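Local coordinates for succinate-semialdehyde dehydrogenase (Streptococcus pyogenes MGAS1882, PDB 4OGD), which catalyses the oxidation of succinic semialdehyde to succinate, with NADP+ as cofactor, at residues A[56-59]-A[65-68]; A[90-95]-A[137-142]; A[189-194]-A[213-218]; A[312-317]-A[363-368]; A[355-360]-A[378-383]. All blocks are in the same frame, centred on the assembly; numbering follows the deposited sequence.

Interaction 1 (A[56-59]-A[65-68])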
# COMPACT_ATOMS: atom_id res chain seq x y z
N ALA A 56 9.97 -25.34 -8.21
CA ALA A 56 9.91 -25.29 -9.67
C ALA A 56 10.24 -26.66 -10.27
O ALA A 56 9.59 -27.10 -11.22
CB ALA A 56 10.86 -24.22 -10.20
N ASN A 57 11.25 -27.32 -9.71
CA ASN A 57 11.68 -28.64 -10.17
C ASN A 57 10.57 -29.69 -10.07
O ASN A 57 10.35 -30.48 -11.00
CB ASN A 57 12.90 -29.08 -9.36
CG ASN A 57 13.65 -30.24 -9.99
OD1 ASN A 57 13.94 -31.23 -9.32
ND2 ASN A 57 13.98 -30.11 -11.27
N ILE A 58 9.89 -29.71 -8.93
CA ILE A 58 8.79 -30.66 -8.72
C ILE A 58 7.60 -30.33 -9.62
O ILE A 58 6.93 -31.23 -10.12
CB ILE A 58 8.37 -30.71 -7.25
CG1 ILE A 58 9.52 -31.24 -6.40
CG2 ILE A 58 7.13 -31.60 -7.08
CD1 ILE A 58 9.32 -31.02 -4.90
N LEU A 59 7.34 -29.04 -9.83
CA LEU A 59 6.31 -28.63 -10.77
C LEU A 59 6.61 -29.12 -12.19
O LEU A 59 5.71 -29.59 -12.89
CB LEU A 59 6.11 -27.12 -10.75
CG LEU A 59 5.29 -26.60 -9.57
CD1 LEU A 59 5.34 -25.07 -9.55
CD2 LEU A 59 3.84 -27.08 -9.64
N LYS A 65 0.22 -33.76 -13.28
CA LYS A 65 -0.50 -33.97 -12.03
C LYS A 65 -1.12 -32.66 -11.54
O LYS A 65 -2.30 -32.61 -11.21
CB LYS A 65 0.41 -34.55 -10.94
CG LYS A 65 -0.15 -34.43 -9.52
CD LYS A 65 0.89 -34.78 -8.44
CE LYS A 65 0.43 -34.35 -7.05
NZ LYS A 65 1.37 -34.84 -5.99
N TYR A 66 -0.32 -31.60 -11.51
CA TYR A 66 -0.83 -30.32 -11.02
C TYR A 66 -1.82 -29.70 -12.00
O TYR A 66 -2.81 -29.09 -11.59
CB TYR A 66 0.34 -29.38 -10.72
CG TYR A 66 1.09 -29.82 -9.49
CD1 TYR A 66 0.56 -29.60 -8.23
CD2 TYR A 66 2.30 -30.48 -9.59
CE1 TYR A 66 1.23 -30.01 -7.09
CE2 TYR A 66 2.98 -30.91 -8.47
CZ TYR A 66 2.44 -30.67 -7.22
OH TYR A 66 3.11 -31.09 -6.09
N ALA A 67 -1.56 -29.85 -13.30
CA ALA A 67 -2.48 -29.36 -14.31
C ALA A 67 -3.85 -30.02 -14.15
O ALA A 67 -4.88 -29.34 -14.19
CB ALA A 67 -1.93 -29.62 -15.70
N GLU A 68 -3.87 -31.34 -13.98
CA GLU A 68 -5.15 -32.03 -13.84
C GLU A 68 -5.90 -31.64 -12.57
O GLU A 68 -7.14 -31.58 -12.56
CB GLU A 68 -4.97 -33.56 -13.92
CG GLU A 68 -6.30 -34.30 -13.78
CD GLU A 68 -6.22 -35.78 -14.11
OE1 GLU A 68 -5.13 -36.26 -14.49
OE2 GLU A 68 -7.27 -36.45 -13.98

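Interaction 2 (A[90-95]-A[137-142])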
# COMPACT_ATOMS: atom_id res chain seq x y z
N ASP A 90 8.45 -20.75 -13.84
CA ASP A 90 9.27 -19.58 -14.15
C ASP A 90 9.28 -18.51 -13.06
O ASP A 90 10.31 -17.89 -12.80
CB ASP A 90 8.87 -18.98 -15.50
CG ASP A 90 9.20 -19.89 -16.67
OD1 ASP A 90 10.04 -20.81 -16.50
OD2 ASP A 90 8.63 -19.67 -17.76
N ILE A 91 8.13 -18.30 -12.42
CA ILE A 91 8.05 -17.32 -11.34
C ILE A 91 8.91 -17.73 -10.14
O ILE A 91 9.64 -16.91 -9.58
CB ILE A 91 6.59 -17.08 -10.90
CG1 ILE A 91 5.81 -16.41 -12.04
CG2 ILE A 91 6.54 -16.22 -9.66
CD1 ILE A 91 4.30 -16.36 -11.80
N ALA A 92 8.84 -19.00 -9.75
CA ALA A 92 9.64 -19.55 -8.65
C ALA A 92 11.13 -19.41 -8.96
O ALA A 92 11.90 -18.91 -8.14
CB ALA A 92 9.28 -21.01 -8.42
N ASP A 93 11.53 -19.84 -10.16
CA ASP A 93 12.94 -19.73 -10.53
C ASP A 93 13.38 -18.27 -10.57
O ASP A 93 14.49 -17.94 -10.14
CB ASP A 93 13.22 -20.40 -11.88
CG ASP A 93 13.36 -21.92 -11.78
OD1 ASP A 93 13.78 -22.44 -10.71
OD2 ASP A 93 13.05 -22.58 -12.78
N TYR A 94 12.51 -17.39 -11.08
CA TYR A 94 12.81 -15.96 -11.14
C TYR A 94 13.16 -15.38 -9.77
O TYR A 94 14.22 -14.78 -9.60
CB TYR A 94 11.61 -15.21 -11.74
CG TYR A 94 11.71 -13.70 -11.79
CD1 TYR A 94 11.06 -12.91 -10.86
CD2 TYR A 94 12.42 -13.06 -12.81
CE1 TYR A 94 11.13 -11.53 -10.91
CE2 TYR A 94 12.49 -11.68 -12.88
CZ TYR A 94 11.84 -10.92 -11.93
OH TYR A 94 11.92 -9.55 -12.01
N TYR A 95 12.30 -15.58 -8.78
CA TYR A 95 12.54 -14.96 -7.49
C TYR A 95 13.71 -15.59 -6.74
O TYR A 95 14.43 -14.91 -6.01
CB TYR A 95 11.26 -14.93 -6.64
CG TYR A 95 10.36 -13.79 -7.07
CD1 TYR A 95 10.74 -12.47 -6.85
CD2 TYR A 95 9.15 -14.03 -7.71
CE1 TYR A 95 9.95 -11.42 -7.25
CE2 TYR A 95 8.34 -12.98 -8.12
CZ TYR A 95 8.74 -11.68 -7.89
OH TYR A 95 7.96 -10.62 -8.28
N GLN A 137 -1.92 -17.55 -9.16
CA GLN A 137 -2.21 -16.47 -8.21
C GLN A 137 -1.55 -16.72 -6.85
O GLN A 137 -1.22 -15.77 -6.14
CB GLN A 137 -3.71 -16.21 -8.02
CG GLN A 137 -4.51 -15.95 -9.29
CD GLN A 137 -4.04 -14.77 -10.11
OE1 GLN A 137 -3.29 -13.91 -9.65
NE2 GLN A 137 -4.51 -14.72 -11.36
N ILE A 138 -1.35 -17.98 -6.47
CA ILE A 138 -0.57 -18.26 -5.26
C ILE A 138 0.90 -17.95 -5.49
O ILE A 138 1.54 -17.26 -4.69
CB ILE A 138 -0.67 -19.73 -4.79
CG1 ILE A 138 -2.12 -20.14 -4.54
CG2 ILE A 138 0.14 -19.92 -3.51
CD1 ILE A 138 -2.27 -21.64 -4.27
N MET A 139 1.45 -18.45 -6.59
CA MET A 139 2.88 -18.34 -6.83
C MET A 139 3.33 -16.89 -6.91
O MET A 139 4.43 -16.54 -6.46
CB MET A 139 3.30 -19.13 -8.08
CG MET A 139 4.82 -19.26 -8.23
SD MET A 139 5.55 -20.22 -6.89
CE MET A 139 5.31 -21.86 -7.58
N ARG A 140 2.47 -16.03 -7.46
CA ARG A 140 2.81 -14.61 -7.60
C ARG A 140 3.16 -13.97 -6.27
O ARG A 140 3.97 -13.06 -6.21
CB ARG A 140 1.66 -13.82 -8.25
CG ARG A 140 1.54 -14.04 -9.75
CD ARG A 140 0.88 -12.88 -10.51
NE ARG A 140 -0.21 -12.23 -9.78
CZ ARG A 140 -1.28 -11.68 -10.36
NH1 ARG A 140 -1.44 -11.72 -11.67
NH2 ARG A 140 -2.21 -11.11 -9.60
N VAL A 141 2.54 -14.45 -5.19
CA VAL A 141 2.81 -13.89 -3.87
C VAL A 141 3.64 -14.79 -2.98
O VAL A 141 4.41 -14.29 -2.16
CB VAL A 141 1.52 -13.45 -3.14
CG1 VAL A 141 0.87 -12.32 -3.90
CG2 VAL A 141 0.54 -14.60 -2.99
N PHE A 142 3.52 -16.12 -3.13
CA PHE A 142 4.35 -17.00 -2.33
C PHE A 142 5.84 -16.83 -2.65
O PHE A 142 6.67 -16.74 -1.74
CB PHE A 142 3.94 -18.47 -2.49
CG PHE A 142 4.92 -19.42 -1.87
CD1 PHE A 142 5.02 -19.52 -0.49
CD2 PHE A 142 5.76 -20.19 -2.66
CE1 PHE A 142 5.94 -20.39 0.10
CE2 PHE A 142 6.69 -21.05 -2.08
CZ PHE A 142 6.77 -21.15 -0.71

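Interaction 3 (A[189-194]-A[213-218])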
# COMPACT_ATOMS: atom_id res chain seq x y z
N ASP A 189 -15.45 -15.83 9.07
CA ASP A 189 -15.26 -15.31 10.42
C ASP A 189 -13.85 -15.61 10.93
O ASP A 189 -13.25 -14.79 11.61
CB ASP A 189 -16.31 -15.89 11.37
CG ASP A 189 -17.71 -15.40 11.05
OD1 ASP A 189 -17.85 -14.21 10.68
OD2 ASP A 189 -18.66 -16.20 11.18
N GLN A 190 -13.33 -16.78 10.57
CA GLN A 190 -11.96 -17.13 10.92
C GLN A 190 -10.98 -16.25 10.16
O GLN A 190 -9.93 -15.89 10.69
CB GLN A 190 -11.69 -18.61 10.67
CG GLN A 190 -12.31 -19.53 11.73
CD GLN A 190 -12.20 -21.00 11.38
OE1 GLN A 190 -12.55 -21.41 10.27
NE2 GLN A 190 -11.72 -21.80 12.33
N VAL A 191 -11.32 -15.89 8.92
CA VAL A 191 -10.48 -14.99 8.14
C VAL A 191 -10.35 -13.66 8.87
O VAL A 191 -9.26 -13.10 8.98
CB VAL A 191 -11.02 -14.76 6.72
CG1 VAL A 191 -10.24 -13.65 6.02
CG2 VAL A 191 -10.94 -16.04 5.90
N SER A 192 -11.46 -13.16 9.40
CA SER A 192 -11.43 -11.90 10.15
C SER A 192 -10.51 -11.97 11.36
O SER A 192 -9.80 -11.02 11.66
CB SER A 192 -12.84 -11.50 10.59
OG SER A 192 -13.67 -11.30 9.47
N GLN A 193 -10.52 -13.12 12.03
CA GLN A 193 -9.63 -13.34 13.17
C GLN A 193 -8.17 -13.34 12.74
O GLN A 193 -7.31 -12.81 13.44
CB GLN A 193 -9.97 -14.66 13.85
CG GLN A 193 -11.34 -14.72 14.50
CD GLN A 193 -11.66 -16.11 15.01
OE1 GLN A 193 -12.54 -16.79 14.48
NE2 GLN A 193 -10.94 -16.55 16.04
N VAL A 194 -7.89 -13.95 11.59
CA VAL A 194 -6.53 -13.98 11.06
C VAL A 194 -6.04 -12.55 10.81
O VAL A 194 -4.93 -12.19 11.18
CB VAL A 194 -6.43 -14.86 9.78
CG1 VAL A 194 -5.05 -14.72 9.13
CG2 VAL A 194 -6.69 -16.33 10.13
N ALA A 213 -13.17 -5.52 -1.12
CA ALA A 213 -13.64 -4.49 -0.21
C ALA A 213 -13.83 -5.03 1.20
O ALA A 213 -13.48 -4.37 2.18
CB ALA A 213 -14.92 -3.86 -0.73
N SER A 214 -14.37 -6.24 1.31
CA SER A 214 -14.58 -6.87 2.61
C SER A 214 -13.26 -7.07 3.36
O SER A 214 -13.13 -6.74 4.53
CB SER A 214 -15.30 -8.21 2.43
OG SER A 214 -15.30 -8.96 3.63
N ILE A 215 -12.28 -7.61 2.65
CA ILE A 215 -10.99 -7.91 3.23
C ILE A 215 -10.21 -6.62 3.54
O ILE A 215 -9.60 -6.49 4.61
CB ILE A 215 -10.20 -8.85 2.29
CG1 ILE A 215 -10.84 -10.24 2.29
CG2 ILE A 215 -8.75 -8.95 2.71
CD1 ILE A 215 -10.77 -10.94 3.63
N ALA A 216 -10.26 -5.64 2.64
CA ALA A 216 -9.51 -4.41 2.84
C ALA A 216 -10.10 -3.59 3.98
O ALA A 216 -9.38 -2.91 4.72
CB ALA A 216 -9.46 -3.59 1.55
N GLU A 217 -11.42 -3.65 4.13
CA GLU A 217 -12.08 -2.98 5.25
C GLU A 217 -11.61 -3.56 6.58
O GLU A 217 -11.27 -2.81 7.51
CB GLU A 217 -13.61 -3.09 5.11
CG GLU A 217 -14.40 -2.44 6.24
CD GLU A 217 -15.89 -2.66 6.12
OE1 GLU A 217 -16.35 -3.08 5.05
OE2 GLU A 217 -16.61 -2.42 7.12
N GLU A 218 -11.55 -4.89 6.67
CA GLU A 218 -11.11 -5.57 7.89
C GLU A 218 -9.62 -5.30 8.15
O GLU A 218 -9.20 -5.10 9.28
CB GLU A 218 -11.41 -7.07 7.79
CG GLU A 218 -11.05 -7.86 9.04
CD GLU A 218 -11.93 -7.54 10.24
OE1 GLU A 218 -13.12 -7.17 10.05
OE2 GLU A 218 -11.44 -7.65 11.39

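Interaction 4 (A[312-317]-A[363-368])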
# COMPACT_ATOMS: atom_id res chain seq x y z
N ALA A 312 -24.87 -19.24 -14.06
CA ALA A 312 -26.11 -18.50 -13.84
C ALA A 312 -25.87 -17.00 -13.90
O ALA A 312 -26.62 -16.27 -14.57
CB ALA A 312 -26.74 -18.89 -12.52
N ASP A 313 -24.83 -16.54 -13.22
CA ASP A 313 -24.49 -15.12 -13.20
C ASP A 313 -24.19 -14.57 -14.59
O ASP A 313 -24.65 -13.47 -14.94
CB ASP A 313 -23.32 -14.86 -12.25
CG ASP A 313 -23.67 -15.10 -10.80
OD1 ASP A 313 -24.87 -15.21 -10.47
OD2 ASP A 313 -22.73 -15.16 -9.97
N VAL A 314 -23.42 -15.31 -15.38
CA VAL A 314 -23.10 -14.89 -16.73
C VAL A 314 -24.35 -14.85 -17.62
O VAL A 314 -24.56 -13.89 -18.36
CB VAL A 314 -22.01 -15.76 -17.39
CG1 VAL A 314 -21.91 -15.48 -18.88
CG2 VAL A 314 -20.66 -15.50 -16.73
N LEU A 315 -25.20 -15.87 -17.51
CA LEU A 315 -26.43 -15.89 -18.30
C LEU A 315 -27.34 -14.73 -17.91
O LEU A 315 -27.95 -14.10 -18.78
CB LEU A 315 -27.17 -17.22 -18.13
CG LEU A 315 -26.47 -18.44 -18.74
CD1 LEU A 315 -27.24 -19.72 -18.40
CD2 LEU A 315 -26.30 -18.30 -20.24
N ASP A 316 -27.42 -14.44 -16.61
CA ASP A 316 -28.21 -13.31 -16.14
C ASP A 316 -27.67 -11.97 -16.66
O ASP A 316 -28.45 -11.06 -16.95
CB ASP A 316 -28.28 -13.27 -14.61
CG ASP A 316 -29.14 -14.37 -14.03
OD1 ASP A 316 -29.88 -15.02 -14.80
OD2 ASP A 316 -29.08 -14.59 -12.81
N GLN A 317 -26.35 -11.85 -16.78
CA GLN A 317 -25.78 -10.61 -17.30
C GLN A 317 -26.09 -10.40 -18.77
O GLN A 317 -26.35 -9.27 -19.20
CB GLN A 317 -24.27 -10.56 -17.08
CG GLN A 317 -23.88 -10.25 -15.65
CD GLN A 317 -22.38 -10.24 -15.47
OE1 GLN A 317 -21.70 -11.22 -15.78
NE2 GLN A 317 -21.85 -9.12 -14.99
N GLY A 363 -17.13 -14.33 -18.27
CA GLY A 363 -17.48 -15.47 -19.11
C GLY A 363 -17.23 -15.13 -20.56
O GLY A 363 -16.68 -14.07 -20.87
N PRO A 364 -17.63 -16.03 -21.48
CA PRO A 364 -17.25 -15.92 -22.89
C PRO A 364 -18.16 -14.98 -23.66
O PRO A 364 -18.79 -15.41 -24.63
CB PRO A 364 -17.43 -17.35 -23.40
CG PRO A 364 -18.51 -17.91 -22.53
CD PRO A 364 -18.31 -17.29 -21.17
N VAL A 365 -18.22 -13.72 -23.25
CA VAL A 365 -19.13 -12.76 -23.85
C VAL A 365 -18.37 -11.62 -24.49
O VAL A 365 -17.83 -10.75 -23.80
CB VAL A 365 -20.12 -12.21 -22.81
CG1 VAL A 365 -21.09 -11.24 -23.47
CG2 VAL A 365 -20.87 -13.34 -22.13
N GLY A 366 -18.33 -11.60 -25.82
CA GLY A 366 -17.71 -10.50 -26.53
C GLY A 366 -18.63 -9.29 -26.49
O GLY A 366 -19.85 -9.44 -26.51
N GLU A 367 -18.04 -8.10 -26.39
CA GLU A 367 -18.82 -6.86 -26.38
C GLU A 367 -18.20 -5.89 -27.36
O GLU A 367 -17.00 -5.62 -27.29
CB GLU A 367 -18.83 -6.25 -24.98
CG GLU A 367 -19.32 -7.18 -23.89
CD GLU A 367 -18.87 -6.75 -22.52
OE1 GLU A 367 -18.79 -5.52 -22.29
OE2 GLU A 367 -18.56 -7.63 -21.68
N ILE A 368 -19.00 -5.37 -28.29
CA ILE A 368 -18.47 -4.44 -29.26
C ILE A 368 -19.00 -3.03 -29.01
O ILE A 368 -20.21 -2.81 -29.04
CB ILE A 368 -18.78 -4.89 -30.71
CG1 ILE A 368 -18.28 -6.31 -30.93
CG2 ILE A 368 -18.11 -3.96 -31.69
CD1 ILE A 368 -18.76 -6.93 -32.25

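Interaction 5 (A[355-360]-A[378-383])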
# COMPACT_ATOMS: atom_id res chain seq x y z
N PRO A 355 -26.93 -1.21 -17.68
CA PRO A 355 -26.01 -1.56 -16.59
C PRO A 355 -24.77 -2.31 -17.08
O PRO A 355 -23.68 -2.10 -16.55
CB PRO A 355 -26.85 -2.49 -15.71
CG PRO A 355 -28.25 -2.06 -15.97
CD PRO A 355 -28.31 -1.67 -17.41
N ILE A 356 -24.93 -3.14 -18.11
CA ILE A 356 -23.83 -3.95 -18.62
C ILE A 356 -22.73 -3.10 -19.31
O ILE A 356 -21.59 -3.53 -19.44
CB ILE A 356 -24.38 -5.11 -19.51
CG1 ILE A 356 -25.24 -6.05 -18.65
CG2 ILE A 356 -23.26 -5.91 -20.17
CD1 ILE A 356 -24.49 -6.66 -17.45
N TYR A 357 -23.06 -1.86 -19.70
CA TYR A 357 -22.06 -0.94 -20.24
C TYR A 357 -20.86 -0.82 -19.31
O TYR A 357 -19.73 -0.66 -19.77
CB TYR A 357 -22.68 0.46 -20.44
CG TYR A 357 -21.87 1.43 -21.28
CD1 TYR A 357 -20.85 2.20 -20.72
CD2 TYR A 357 -22.14 1.60 -22.63
CE1 TYR A 357 -20.12 3.10 -21.49
CE2 TYR A 357 -21.42 2.49 -23.41
CZ TYR A 357 -20.41 3.24 -22.83
OH TYR A 357 -19.71 4.13 -23.63
N TYR A 358 -21.10 -0.94 -18.00
CA TYR A 358 -20.07 -0.71 -17.00
C TYR A 358 -19.74 -1.94 -16.14
O TYR A 358 -18.98 -1.82 -15.18
CB TYR A 358 -20.48 0.44 -16.07
CG TYR A 358 -20.57 1.78 -16.76
CD1 TYR A 358 -19.43 2.47 -17.13
CD2 TYR A 358 -21.81 2.36 -17.03
CE1 TYR A 358 -19.51 3.70 -17.76
CE2 TYR A 358 -21.90 3.59 -17.67
CZ TYR A 358 -20.75 4.25 -18.02
OH TYR A 358 -20.83 5.47 -18.65
N GLN A 359 -20.30 -3.10 -16.47
CA GLN A 359 -20.10 -4.30 -15.65
C GLN A 359 -19.14 -5.29 -16.28
O GLN A 359 -19.16 -5.50 -17.49
CB GLN A 359 -21.43 -5.04 -15.44
CG GLN A 359 -22.39 -4.35 -14.50
CD GLN A 359 -23.55 -5.25 -14.10
OE1 GLN A 359 -23.45 -6.48 -14.14
NE2 GLN A 359 -24.65 -4.63 -13.70
N GLU A 360 -18.30 -5.91 -15.46
CA GLU A 360 -17.43 -6.99 -15.91
C GLU A 360 -18.22 -8.29 -16.05
O GLU A 360 -18.88 -8.72 -15.10
CB GLU A 360 -16.29 -7.20 -14.92
CG GLU A 360 -15.43 -8.43 -15.20
CD GLU A 360 -14.34 -8.63 -14.16
OE1 GLU A 360 -14.61 -8.37 -12.97
OE2 GLU A 360 -13.22 -9.04 -14.55
N ILE A 378 -10.60 6.59 -26.68
CA ILE A 378 -9.89 6.81 -25.42
C ILE A 378 -10.86 7.20 -24.30
O ILE A 378 -10.80 6.65 -23.20
CB ILE A 378 -8.80 7.88 -25.58
CG1 ILE A 378 -7.70 7.36 -26.51
CG2 ILE A 378 -8.22 8.30 -24.21
CD1 ILE A 378 -6.84 8.45 -27.11
N GLU A 379 -11.77 8.12 -24.60
CA GLU A 379 -12.82 8.52 -23.66
C GLU A 379 -13.64 7.33 -23.16
O GLU A 379 -13.85 7.17 -21.95
CB GLU A 379 -13.75 9.54 -24.33
CG GLU A 379 -14.85 10.10 -23.43
CD GLU A 379 -14.33 11.14 -22.46
OE1 GLU A 379 -13.29 11.77 -22.77
OE2 GLU A 379 -14.96 11.35 -21.40
N VAL A 380 -14.09 6.49 -24.09
CA VAL A 380 -14.85 5.29 -23.72
C VAL A 380 -13.98 4.31 -22.93
O VAL A 380 -14.40 3.79 -21.91
CB VAL A 380 -15.49 4.61 -24.96
CG1 VAL A 380 -16.14 3.30 -24.57
CG2 VAL A 380 -16.52 5.54 -25.58
N ALA A 381 -12.75 4.10 -23.39
CA ALA A 381 -11.83 3.23 -22.66
C ALA A 381 -11.68 3.65 -21.20
O ALA A 381 -11.65 2.79 -20.30
CB ALA A 381 -10.46 3.20 -23.36
N ASN A 382 -11.62 4.96 -20.96
CA ASN A 382 -11.38 5.48 -19.62
C ASN A 382 -12.65 5.70 -18.82
O ASN A 382 -12.58 5.95 -17.61
CB ASN A 382 -10.57 6.78 -19.68
CG ASN A 382 -9.15 6.54 -20.13
OD1 ASN A 382 -8.66 5.42 -20.06
ND2 ASN A 382 -8.48 7.60 -20.59
N ASP A 383 -13.81 5.63 -19.48
CA ASP A 383 -15.08 5.73 -18.79
C ASP A 383 -15.41 4.37 -18.19
O ASP A 383 -16.27 3.64 -18.69
CB ASP A 383 -16.19 6.21 -19.73
CG ASP A 383 -17.52 6.43 -19.02
OD1 ASP A 383 -17.50 6.72 -17.80
OD2 ASP A 383 -18.58 6.32 -19.68
O HOH W 1 -17.30 1.03 -19.86
O HOH W 2 -18.29 5.98 -22.32

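Interaction 1 (A[56-59]-A[65-68])
Leu59 and Tyr66 face each other across the tight junction between the consecutive helices 45-61 and 63-74, in the aldehyde dehydrogenase fold. The two backbones stay apart, the nearest CA atoms, those of Leu59 and Tyr66, lying 7.3 Å from one another, and side chains make the closest approaches. The closest of these is one methyl over one ring. CD2 of Leu59 sits 4.0 Å from the centroid of the Tyr66 ring and only 22° off the ring normal, which meets the geometry of a CH-pi contact over the face. The methyl is displaced toward one side of the ring: the distance from Leu59 CD2 to Tyr66 CD2 is 3.7 Å. Tyr66 can present this face because its CG lies anti to the carbonyl carbon (chi1 -71°), which projects the ring toward helix 45-61, while Leu59 brings its branch end closer than its CB direction alone would suggest. The far end of the ring is met by Ile58, whose CG2 approaches Tyr66 OH at 4.2 Å and Tyr66 CE2 at 4.4 Å. Leu170 of helix 161-173 touches Ile58, Leu59 and Tyr66 alike, and the ring of Tyr135 meets that of Tyr66 with planes about 50° apart. All three touching residues are buried. With about 131 Å² of surface buried and no hydrogen bond between the segments, the junction is packed here through apolar contacts and the CH-pi approach of Leu59 to the Tyr66 ring.

Interaction 2 (A[90-95]-A[137-142])
The guanidinium of Arg140, a residue that meets Ile91 through its aliphatic stem, has Gln137 OE1 above the centre of one face; Gln137 OE1 is 3.0 Å from Arg140 NH2, but it lies above the plane, where the angle is too poor for a hydrogen bond. On segment 90-95 the Tyr95 ring has Tyr94 CD1 over its face and Ile91 CG2 at its edge, in plane. Between the segments the packing is aliphatic. Ile91 CG2 lies 3.8 Å from Met139 CG, the two side chains lying alongside with opposed directions, and Ile91 CD1 reaches Arg140 CG at 4.1 Å. Met139 has CG anti to the backbone N (chi1 -170°) and then bends twice, which carries SD to 4.1 Å from Ala92 CB and leaves CE equally near that CB. The polar end of Arg140 turns elsewhere, into a salt bridge from NE to Glu437, a hydrogen bond from NH1 to Tyr136 OH and a cation-pi contact with Phe426. The axes of 90-95 and 137-142 are parallel within 3° and 9.4 Å apart, so here helix 78-103 runs beside helix 136-148, with Val55 and Leu59 of helix 45-61 and Phe167 of helix 161-173 also packed against Met139.

Interaction 3 (A[189-194]-A[213-218])
Val191 and Ile215 form the tight side of this helix pair, with Val191 its buried member: Val191 CG1 and Ile215 CD1 stand 3.7 Å apart, with the two side chains crossing at nearly a perpendicular angle. Val191 turns CG1 anti to its own nitrogen (chi1 171°), while Ile215 reaches across with the far end of its longer branch. Strand 200-206 backs this part, since Val203 and Leu205 touch Ile215, and Ile195 touches it from helix 188-196. These elements belong to the Rossmann-type domain, whose helices pack on a sheet in which strand 200-206, helix 209-221 and the neighbouring parallel strand 225-229 make a beta-alpha-beta crossover. In other aldehyde dehydrogenases the start of the helix corresponding to 209-221 lies by the cofactor's pyrophosphate, and the same is probable here. The looser, polar side, partly open to solvent, belongs to Ser192 and Glu218. The bend of Glu218 at chi2 (68°) leaves its CD 4.1 Å from Ser192 CB, and OE2 comes no nearer to Ser192 O than 3.8 Å, an approach of two oxygens without a hydrogen bond. Ser192 OG instead bonds weakly to Tyr188 O in its own helix. Farther round helix 209-221, Ala213 and Ala216 pack on Lys221 and Gly220 of the second subunit.

Interaction 4 (A[312-317]-A[363-368])
Segment 312-317 of helix 308-323 comes closest to segment 363-368 where Val314 and Gly363 bring their CA atoms to 6.1 Å, just ahead of the point at which the backbone enters strand 365-371. Gly363 is nearly fully extended (phi -167°), and Pro364 after it is the centre of an inverse gamma turn, closed by a weak hydrogen bond of 2.9 Å from Val365 N to Gly363 O. The contact thus joins helix 308-323 to the start of strand 365-371 in the mixed seven-stranded sheet, which corresponds to the catalytic domain of aldehyde dehydrogenases. Glu360 and Gly363-Pro364 belong to the Glu-Ile-Phe-Gly-Pro sequence familiar in this family. One valine does the work on the helix side. With CG1 anti to its backbone N (chi1 168°), Val314 splits its two methyls between different partners: CG2 rests on the bare backbone of Gly363, equally near CA and N, and CG1 turns to the first residue of the strand. Because Gly363 has no side chain, that CG2 methyl can lie directly against the main chain. All three residues are buried, and Leu305 adds a further hydrophobic touch to Val314. The strand is tied into its sheet by backbone hydrogen bonds of Gly366 with Thr345 and Ile347, while Val365 O accepts from Arg255 NE of helix 244-256. No hydrogen bond links the two segments, which bury only about 108 Å² together. Val314 and Val365 run past each other in opposite senses, and their nearest methyls, CG1 of Val314 and CG2 of Val365, are 4.0 Å apart.

Interaction 5 (A[355-360]-A[378-383])
Val380 is the first residue of segment 378-383 to meet the loop, and it does so with both branches at the end of one ring: its CG1 lies 3.8 Å and its CG2 4.0 Å from Tyr357 OH. Asp383, the first residue beyond the helix, carries the polar contact. Its CG, anti to the backbone N (chi1 -176°), directs the carboxylate toward the loop, where Tyr358 OH donates to Asp383 OD2 over 2.6 Å. The donor comes on the syn side but 26° out of the carboxylate plane, and the ring and carboxylate planes stand 76° apart. A water also donates to Asp383 OD2, at 2.7 Å, and is 2.7 Å from Tyr357 OH, so this one oxygen is gripped twice. Asp383 O lies at the edge of the Tyr358 ring, 3.4 Å from CE1, and a second water donates both to it and to Tyr357 O, at 3.0 Å each. Direct and water-mediated bonds together thus fix the helix end to the loop. Behind the contact, Tyr369 of strand 365-371 meets the Tyr357 ring edge-to-face and also touches Val380, while Arg268 of strand 268-272 binds Val380 O and Ala381 O, and Ala381 packs on strand 235-238.

How the interactions relate
Along the chain, interactions 1, 2 and 3 follow one another, whereas interactions 4 and 5 interleave. The first two touch, with centres about 13 Å apart, through Leu59 CD1 and Met139 CE at 3.8 Å, so helices 45-61, 78-103 and 136-148 pack together there. Interaction 3 lies about 24 Å from interaction 2, centre to centre, against the Rossmann-type sheet and near the second subunit. Interactions 4 and 5, about 15 Å apart between centres, both border the seven-stranded sheet; interaction 4 includes its strand 365-371, which leads into helix 374-382 of interaction 5, and Gln317 NE2 reaches Glu360 O at 3.0 Å, a probable hydrogen bond. They sit across the chain's centre from interaction 2, consistent with separate cofactor-binding and catalytic regions.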